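Local coordinates for cyclase (Uncultured organism, PDB 5IBZ), which is a cyclase of the family that includes kynurenine formamidases, and may have arylformamidase activity, at the interface of chains A and B. Coordinates in Å, arbitrary orientation; residue numbers count along the deposited sequence, not the author numbering. Chains: chain A/B, Uncharacterized protein.

The interface of chains A and B. Residues chain A 53-54, 56-57, 318, 320; chain B 152-153, 306, 308.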
loop_
_atom_site.group_PDB
_atom_site.type_symbol
_atom_site.label_atom_id
_atom_site.label_comp_id
_atom_site.label_asym_id
_atom_site.label_seq_id
_atom_site.Cartn_x
_atom_site.Cartn_y
_atom_site.Cartn_z
ATOM N N PHE A 53 -10.593 -28.255 -7.554
ATOM C CA PHE A 53 -9.458 -28.036 -6.675
ATOM C C PHE A 53 -8.867 -26.664 -6.903
ATOM O O PHE A 53 -8.559 -26.303 -8.040
ATOM C CB PHE A 53 -8.376 -29.085 -6.902
ATOM C CG PHE A 53 -8.875 -30.483 -6.727
ATOM C CD1 PHE A 53 -8.901 -31.071 -5.480
ATOM C CD2 PHE A 53 -9.349 -31.177 -7.806
ATOM C CE1 PHE A 53 -9.389 -32.356 -5.325
ATOM C CE2 PHE A 53 -9.847 -32.461 -7.653
ATOM C CZ PHE A 53 -9.869 -33.036 -6.418
ATOM N N SER A 54 -8.711 -25.899 -5.825
ATOM C CA SER A 54 -7.991 -24.627 -5.913
ATOM C C SER A 54 -6.505 -24.897 -5.850
ATOM O O SER A 54 -6.030 -25.550 -4.912
ATOM C CB SER A 54 -8.386 -23.688 -4.779
ATOM O OG SER A 54 -7.444 -22.634 -4.665
ATOM N N ALA A 56 -4.186 -22.554 -5.452
ATOM C CA ALA A 56 -3.558 -21.368 -4.871
ATOM C C ALA A 56 -3.123 -21.588 -3.430
ATOM O O ALA A 56 -3.769 -22.318 -2.669
ATOM C CB ALA A 56 -4.501 -20.191 -4.916
ATOM N N ILE A 57 -2.062 -20.893 -3.045
ATOM C CA ILE A 57 -1.766 -20.727 -1.629
ATOM C C ILE A 57 -2.596 -19.572 -1.077
ATOM O O ILE A 57 -3.055 -18.700 -1.815
ATOM C CB ILE A 57 -0.280 -20.471 -1.361
ATOM C CG1 ILE A 57 0.214 -19.173 -2.007
ATOM C CG2 ILE A 57 0.583 -21.700 -1.747
ATOM C CD1 ILE A 57 1.463 -18.668 -1.322
ATOM N N ASN A 318 -6.298 -17.542 -8.726
ATOM C CA ASN A 318 -6.753 -18.730 -8.037
ATOM C C ASN A 318 -7.094 -19.753 -9.107
ATOM O O ASN A 318 -8.241 -19.832 -9.586
ATOM C CB ASN A 318 -7.948 -18.428 -7.140
ATOM C CG ASN A 318 -8.429 -19.638 -6.436
ATOM O OD1 ASN A 318 -7.774 -20.681 -6.479
ATOM N ND2 ASN A 318 -9.577 -19.538 -5.798
ATOM N N ILE A 320 -8.306 -22.917 -10.816
ATOM C CA ILE A 320 -9.181 -24.026 -10.448
ATOM C C ILE A 320 -9.029 -25.149 -11.467
ATOM O O ILE A 320 -9.249 -24.967 -12.673
ATOM C CB ILE A 320 -10.667 -23.623 -10.365
ATOM C CG1 ILE A 320 -10.848 -22.336 -9.547
ATOM C CG2 ILE A 320 -11.490 -24.779 -9.792
ATOM C CD1 ILE A 320 -10.475 -22.439 -8.103
ATOM N N LYS B 152 -13.328 -20.687 -1.864
ATOM C CA LYS B 152 -12.201 -20.602 -2.796
ATOM C C LYS B 152 -12.376 -21.509 -4.016
ATOM O O LYS B 152 -11.672 -21.322 -5.002
ATOM C CB LYS B 152 -10.886 -20.937 -2.098
ATOM C CG LYS B 152 -10.763 -22.351 -1.607
ATOM C CD LYS B 152 -9.356 -22.659 -1.121
ATOM C CE LYS B 152 -9.216 -24.122 -0.723
ATOM N NZ LYS B 152 -7.803 -24.480 -0.406
ATOM N N THR B 153 -13.272 -22.491 -3.970
ATOM C CA THR B 153 -13.566 -23.236 -5.199
ATOM C C THR B 153 -14.967 -22.974 -5.771
ATOM O O THR B 153 -15.399 -23.645 -6.714
ATOM C CB THR B 153 -13.394 -24.762 -5.020
ATOM O OG1 THR B 153 -14.206 -25.250 -3.947
ATOM C CG2 THR B 153 -11.946 -25.105 -4.735
ATOM N N PRO B 306 -13.163 -16.594 -6.590
ATOM C CA PRO B 306 -12.478 -15.503 -5.915
ATOM C C PRO B 306 -11.005 -15.819 -5.741
ATOM O O PRO B 306 -10.614 -16.956 -5.931
ATOM C CB PRO B 306 -13.181 -15.455 -4.560
ATOM C CG PRO B 306 -13.490 -16.891 -4.274
ATOM C CD PRO B 306 -13.796 -17.518 -5.628
ATOM N N TYR B 308 -7.928 -16.591 -3.219
ATOM C CA TYR B 308 -7.880 -17.299 -1.960
ATOM C C TYR B 308 -7.272 -16.361 -0.924
ATOM O O TYR B 308 -6.058 -16.303 -0.777
ATOM C CB TYR B 308 -7.053 -18.576 -2.138
ATOM C CG TYR B 308 -6.856 -19.459 -0.932
ATOM C CD1 TYR B 308 -7.446 -19.173 0.294
ATOM C CD2 TYR B 308 -6.031 -20.571 -1.011
ATOM C CE1 TYR B 308 -7.229 -19.968 1.400
ATOM C CE2 TYR B 308 -5.813 -21.394 0.099
ATOM C CZ TYR B 308 -6.405 -21.076 1.299
ATOM O OH TYR B 308 -6.192 -21.858 2.426
HETATM O O HOH W 1 -5.631 -24.395 -2.332
#
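The side-chain amide nitrogen ND2 of A:Asn318 is gripped by two backbone carbonyls of chain B, those of B:Pro306 and B:Lys152. This is part of a two-fold symmetric interface between two copies of a cyclase-family protein, and it recurs with the chains exchanged; it may be a contact of the biological oligomer, and the deposited assembly holds four copies. The bond to B:Pro306 O, 2.8 Å from ND2, lies in the amide plane and is nearly straight (167° at H), meeting the carbonyl almost end-on. The second, 2.9 Å from ND2 to B:Lys152 O, is more bent (142° at H); it uses a lone pair in the plane of that carbonyl but is tilted somewhat from the plane of the amide. CG of A:Asn318 stands anti to the backbone N (chi1 180°), reaching toward chain B. Behind it, A:Ser54 OG donates to A:Asn318 OD1 at 2.7 Å, which fixes the flip of the amide and turns ND2 toward the partner.

From chain B, the lysine side chain of B:Lys152 runs extended beyond CG alongside A:Ser54, its CD 3.9 Å from A:Ser54 CB. A water 2.9 Å from its tip nitrogen NZ bridges it to the backbone O atoms of A:Ser54 and A:Ala56, whose partial negative charge would probably favour a protonated amine. The same lysine CD lies over the centre of one face of the B:Tyr308 ring, 3.8 Å above its plane. That ring turns its edge to chain A, with A:Ala56 O in the ring plane 3.3 Å from CD2. On the other flank, the methyl CG2 of B:Thr153 packs against A:Ser54 N and CB, and A:Ile320 CD1 rests near the B:Lys152 carbonyl.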